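Signal recognition 54 kDa protein (Pyrococcus furiosus, PDB 3DM5) combines a helical bundle, a P-loop GTPase-family domain and a signal-peptide-binding-family domain in one chain, as the SRP54-type protein of the signal recognition particle. Local coordinates at residues 79-83 and 290-296; 268-272 and 281-285. Numbering follows the deposited sequence.

Contact 1. Residues 79-83 and 290-296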
loop_
_atom_site.group_PDB
_atom_site.type_symbol
_atom_site.label_atom_id
_atom_site.label_comp_id
_atom_site.label_asym_id
_atom_site.label_seq_id
_atom_site.Cartn_x
_atom_site.Cartn_y
_atom_site.Cartn_z
ATOM N N VAL A 79 15.156 3.179 23.756
ATOM C CA VAL A 79 15.021 3.149 22.309
ATOM C C VAL A 79 15.739 4.328 21.634
ATOM O O VAL A 79 16.456 4.136 20.665
ATOM C CB VAL A 79 13.527 3.129 21.889
ATOM C CG1 VAL A 79 13.346 3.343 20.386
ATOM C CG2 VAL A 79 12.897 1.843 22.285
ATOM N N TYR A 80 15.533 5.547 22.122
ATOM C CA TYR A 80 16.128 6.718 21.489
ATOM C C TYR A 80 17.637 6.633 21.503
ATOM O O TYR A 80 18.299 7.017 20.540
ATOM C CB TYR A 80 15.711 7.979 22.212
ATOM C CG TYR A 80 16.511 9.197 21.835
ATOM C CD1 TYR A 80 17.319 9.844 22.761
ATOM C CD2 TYR A 80 16.439 9.723 20.566
ATOM C CE1 TYR A 80 18.033 10.990 22.417
ATOM C CE2 TYR A 80 17.149 10.865 20.215
ATOM C CZ TYR A 80 17.944 11.492 21.138
ATOM O OH TYR A 80 18.652 12.619 20.761
ATOM N N GLU A 81 18.164 6.122 22.610
ATOM C CA GLU A 81 19.594 6.099 22.875
ATOM C C GLU A 81 20.286 4.989 22.093
ATOM O O GLU A 81 21.372 5.179 21.534
ATOM C CB GLU A 81 19.830 5.961 24.382
ATOM C CG GLU A 81 21.217 5.503 24.793
ATOM C CD GLU A 81 21.344 5.357 26.302
ATOM O OE1 GLU A 81 22.456 5.012 26.771
ATOM O OE2 GLU A 81 20.330 5.586 27.012
ATOM N N GLU A 82 19.645 3.832 22.045
ATOM C CA GLU A 82 20.141 2.726 21.244
ATOM C C GLU A 82 20.178 3.054 19.740
ATOM O O GLU A 82 21.192 2.801 19.072
ATOM C CB GLU A 82 19.337 1.457 21.527
ATOM C CG GLU A 82 19.671 0.852 22.866
ATOM C CD GLU A 82 21.172 0.704 23.071
ATOM O OE1 GLU A 82 21.877 0.265 22.128
ATOM O OE2 GLU A 82 21.644 1.028 24.181
ATOM N N LEU A 83 19.086 3.619 19.223
ATOM C CA LEU A 83 19.000 4.011 17.826
ATOM C C LEU A 83 20.045 5.066 17.489
ATOM O O LEU A 83 20.639 5.030 16.423
ATOM C CB LEU A 83 17.590 4.524 17.465
ATOM C CG LEU A 83 16.561 3.463 17.051
ATOM C CD1 LEU A 83 15.210 4.084 16.689
ATOM C CD2 LEU A 83 17.089 2.632 15.887
ATOM N N VAL A 290 18.033 11.062 14.599
ATOM C CA VAL A 290 17.222 10.008 15.193
ATOM C C VAL A 290 16.049 10.605 15.955
ATOM O O VAL A 290 14.994 9.990 16.084
ATOM C CB VAL A 290 18.053 9.136 16.138
ATOM C CG1 VAL A 290 17.163 8.360 17.081
ATOM C CG2 VAL A 290 18.892 8.202 15.339
ATOM N N SER A 291 16.232 11.818 16.453
ATOM C CA SER A 291 15.160 12.528 17.127
ATOM C C SER A 291 14.034 12.968 16.174
ATOM O O SER A 291 12.867 12.827 16.523
ATOM C CB SER A 291 15.722 13.716 17.916
ATOM O OG SER A 291 14.706 14.401 18.619
ATOM N N ARG A 292 14.361 13.504 14.993
ATOM C CA ARG A 292 13.319 13.790 13.984
ATOM C C ARG A 292 12.690 12.483 13.500
ATOM O O ARG A 292 11.471 12.375 13.366
ATOM C CB ARG A 292 13.866 14.542 12.773
ATOM C CG ARG A 292 14.941 15.538 13.089
ATOM C CD ARG A 292 14.375 16.896 13.444
ATOM N NE ARG A 292 14.079 17.690 12.255
ATOM C CZ ARG A 292 14.040 19.020 12.238
ATOM N NH1 ARG A 292 14.285 19.705 13.351
ATOM N NH2 ARG A 292 13.764 19.670 11.109
ATOM N N LEU A 293 13.538 11.494 13.238
ATOM C CA LEU A 293 13.080 10.176 12.850
ATOM C C LEU A 293 11.951 9.713 13.771
ATOM O O LEU A 293 10.844 9.464 13.296
ATOM C CB LEU A 293 14.242 9.171 12.836
ATOM C CG LEU A 293 13.994 7.815 12.164
ATOM C CD1 LEU A 293 13.740 7.972 10.671
ATOM C CD2 LEU A 293 15.174 6.883 12.406
ATOM N N LEU A 294 12.215 9.637 15.079
ATOM C CA LEU A 294 11.241 9.091 16.041
ATOM C C LEU A 294 10.079 10.027 16.420
ATOM O O LEU A 294 9.208 9.665 17.207
ATOM C CB LEU A 294 11.947 8.630 17.308
ATOM C CG LEU A 294 13.023 7.580 17.060
ATOM C CD1 LEU A 294 13.729 7.291 18.343
ATOM C CD2 LEU A 294 12.397 6.329 16.510
ATOM N N GLY A 295 10.069 11.226 15.859
ATOM C CA GLY A 295 8.985 12.156 16.100
ATOM C C GLY A 295 9.013 12.806 17.471
ATOM O O GLY A 295 7.980 13.258 17.968
ATOM N N LEU A 296 10.202 12.859 18.068
ATOM C CA LEU A 296 10.395 13.402 19.403
ATOM C C LEU A 296 10.382 14.911 19.387
ATOM O O LEU A 296 10.772 15.529 18.397
ATOM C CB LEU A 296 11.725 12.925 19.983
ATOM C CG LEU A 296 11.805 11.408 20.095
ATOM C CD1 LEU A 296 13.114 10.929 20.684
ATOM C CD2 LEU A 296 10.642 10.937 20.916
#
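How a helical bundle can be fixed to a neighbouring domain mainly by apolar packing is well illustrated where helix 71-86 meets residues 290-296. Val290, the first of the second segment to engage, faces Leu83, and their CA atoms at 6.8 Å are the nearest pair across the contact. Such a short spacing leaves the branched side chain wedged close in: Val290 CG1 lies 3.9 Å from Leu83 CB and 3.8 Å from Tyr80 CD2, while Val290 CG2 comes within 3.8 Å of Leu83 O. Next, Ser291 contributes its CB, 3.9 Å from Tyr80 CE2. One turn beyond Val290, Leu294 enters between the residues of the other helix, with its CD2 3.6 Å from Leu83 CD1 and its CD1 4.0 Å from Tyr80 CA, at the edge of the tyrosine ring. Leu10 and Leu14 of helix 5-19 also touch Leu294, so it packs against two bundle helices. At Gly295 the backbone takes a positive phi of 75°, and the bonds Leu296 N to Ser291 O (3.1 Å) and Gly295 N to Arg292 O (3.1 Å) complete a Schellman motif. The chain turns aside here, and the Leu296 side chain points back toward helix 71-86, its CD1 3.5 Å from Tyr80 CD2. The tyrosine's hydroxyl is hydrogen-bonded to Pro287 O, in the same helix that its ring covers, and Ile315 of the second subunit packs on Tyr80. A bundle helix packed on helix 286-293 of the GTPase domain in this way belongs to the NG unit characteristic of SRP-type GTPases.

Contact 2. Residues 268-272 and 281-285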
loop_
_atom_site.group_PDB
_atom_site.type_symbol
_atom_site.label_atom_id
_atom_site.label_comp_id
_atom_site.label_asym_id
_atom_site.label_seq_id
_atom_site.Cartn_x
_atom_site.Cartn_y
_atom_site.Cartn_z
ATOM N N PRO A 268 32.804 7.977 9.514
ATOM C CA PRO A 268 31.948 9.097 9.888
ATOM C C PRO A 268 31.075 9.544 8.724
ATOM O O PRO A 268 31.617 9.825 7.644
ATOM C CB PRO A 268 32.944 10.213 10.219
ATOM C CG PRO A 268 34.260 9.746 9.742
ATOM C CD PRO A 268 34.131 8.420 9.080
ATOM N N ILE A 269 29.759 9.604 8.935
ATOM C CA ILE A 269 28.850 10.194 7.967
ATOM C C ILE A 269 28.742 11.664 8.331
ATOM O O ILE A 269 28.321 11.988 9.449
ATOM C CB ILE A 269 27.451 9.581 8.044
ATOM C CG1 ILE A 269 27.526 8.065 7.875
ATOM C CG2 ILE A 269 26.544 10.189 6.992
ATOM C CD1 ILE A 269 26.345 7.362 8.443
ATOM N N LYS A 270 29.117 12.546 7.394
ATOM C CA LYS A 270 29.124 13.987 7.645
ATOM C C LYS A 270 27.912 14.727 7.049
ATOM O O LYS A 270 27.418 15.684 7.625
ATOM C CB LYS A 270 30.418 14.594 7.132
ATOM C CG LYS A 270 31.651 13.802 7.533
ATOM C CD LYS A 270 32.487 14.534 8.553
ATOM C CE LYS A 270 33.770 13.761 8.897
ATOM N NZ LYS A 270 34.866 14.645 9.383
ATOM N N PHE A 271 27.427 14.291 5.895
ATOM C CA PHE A 271 26.225 14.884 5.316
ATOM C C PHE A 271 25.368 13.809 4.701
ATOM O O PHE A 271 25.835 12.709 4.431
ATOM C CB PHE A 271 26.566 15.897 4.214
ATOM C CG PHE A 271 27.489 16.998 4.650
ATOM C CD1 PHE A 271 28.856 16.768 4.780
ATOM C CD2 PHE A 271 27.003 18.271 4.887
ATOM C CE1 PHE A 271 29.721 17.783 5.162
ATOM C CE2 PHE A 271 27.856 19.290 5.265
ATOM C CZ PHE A 271 29.228 19.038 5.406
ATOM N N ILE A 272 24.111 14.143 4.453
ATOM C CA ILE A 272 23.247 13.281 3.674
ATOM C C ILE A 272 22.688 14.101 2.545
ATOM O O ILE A 272 22.425 15.283 2.709
ATOM C CB ILE A 272 22.121 12.676 4.527
ATOM C CG1 ILE A 272 21.367 13.751 5.310
ATOM C CG2 ILE A 272 22.693 11.635 5.471
ATOM C CD1 ILE A 272 20.071 13.264 5.911
ATOM N N ILE A 281 20.970 19.077 0.796
ATOM C CA ILE A 281 22.009 18.426 1.589
ATOM C C ILE A 281 21.905 18.920 3.030
ATOM O O ILE A 281 21.672 20.092 3.271
ATOM C CB ILE A 281 23.409 18.762 1.036
ATOM C CG1 ILE A 281 24.503 18.098 1.856
ATOM C CG2 ILE A 281 23.626 20.246 1.041
ATOM C CD1 ILE A 281 25.816 17.910 1.110
ATOM N N GLU A 282 22.063 18.029 3.998
ATOM C CA GLU A 282 22.036 18.453 5.387
ATOM C C GLU A 282 23.150 17.766 6.199
ATOM O O GLU A 282 23.498 16.617 5.937
ATOM C CB GLU A 282 20.637 18.239 5.981
ATOM C CG GLU A 282 20.295 16.804 6.260
ATOM C CD GLU A 282 19.034 16.653 7.108
ATOM O OE1 GLU A 282 17.965 17.137 6.664
ATOM O OE2 GLU A 282 19.110 16.046 8.207
ATOM N N PRO A 283 23.751 18.487 7.158
ATOM C CA PRO A 283 24.796 17.828 7.937
ATOM C C PRO A 283 24.178 16.717 8.761
ATOM O O PRO A 283 22.995 16.783 9.095
ATOM C CB PRO A 283 25.333 18.945 8.836
ATOM C CG PRO A 283 24.895 20.213 8.194
ATOM C CD PRO A 283 23.602 19.904 7.518
ATOM N N PHE A 284 24.974 15.699 9.071
ATOM C CA PHE A 284 24.469 14.549 9.782
ATOM C C PHE A 284 24.917 14.580 11.233
ATOM O O PHE A 284 26.111 14.554 11.554
ATOM C CB PHE A 284 24.892 13.251 9.105
ATOM C CG PHE A 284 24.183 12.025 9.640
ATOM C CD1 PHE A 284 22.851 11.786 9.326
ATOM C CD2 PHE A 284 24.847 11.115 10.438
ATOM C CE1 PHE A 284 22.195 10.652 9.809
ATOM C CE2 PHE A 284 24.200 9.985 10.919
ATOM C CZ PHE A 284 22.875 9.758 10.599
ATOM N N ASP A 285 23.927 14.649 12.104
ATOM C CA ASP A 285 24.135 14.764 13.528
ATOM C C ASP A 285 23.186 13.737 14.135
ATOM O O ASP A 285 22.005 14.029 14.374
ATOM C CB ASP A 285 23.810 16.199 13.979
ATOM C CG ASP A 285 24.060 16.430 15.460
ATOM O OD1 ASP A 285 24.203 15.453 16.231
ATOM O OD2 ASP A 285 24.106 17.611 15.853
HETATM O O HOH W 1 28.517 13.611 11.777
#
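Satisfying main-chain polar groups is the business of a beta hairpin, and here three direct bonds and one water do the work. Ile272 and Glu282 form an antiparallel hydrogen-bonded pair: Ile272 N donates to Glu282 O at 2.9 Å, and Glu282 N returns the bond to Ile272 O at 3.1 Å. Phe271 and Pro283 follow as a non-hydrogen-bonded pair, CA to CA 4.2 Å, a position at which the missing amide hydrogen of proline costs nothing. Beyond it Phe284 N gives Lys270 O a bond of 2.8 Å. The same acceptors draw CA-H contacts, from Pro283 CA to Lys270 O (3.4 Å) and from Phe271 CA to Glu282 O (3.3 Å). This hairpin closes one side of the mixed sheet of the P-loop domain: strand 281-283 is its outermost strand within the chain, running at 149° to strand 269-272, whose other neighbour is strand 242-247. There the backbone of Lys270 bonds to Ile244. Where the strands part, water 1 donates to both Ile269 O (2.8 Å) and Phe284 O (2.6 Å). Phe284 directs its ring at Ile269 and Ile272, with CD2 3.9 Å from Ile269 CB and CD1 3.9 Å from Ile272 CG2, while Leu259 packs against it too. The ammonium of Lys270 turns elsewhere, to a salt bridge with Glu215 and a bond to Pro93 O, and Asp285 OD2 pairs with Lys331 of the second subunit.

In the fold
Contact 2 is nested in the chain within the loop closed by contact 1, and strand 281-283 leads directly into helix 286-293, so one continuous piece of backbone serves both. Their centres lie 16 Å apart and their nearest atoms about 5 Å, without touching. Each is partly buried and each meets the second subunit. The chemistry follows position: contact 1 joins two domains chiefly by apolar side chains, the tyrosine hydroxyl adding one bond to the neighbouring helix, whereas contact 2 builds a single domain by main-chain pairing at the sheet's margin, with a water and side-chain packing added. The centre of contact 1 lies about 8 Å from the centre of the chain, that of contact 2 about 15 Å.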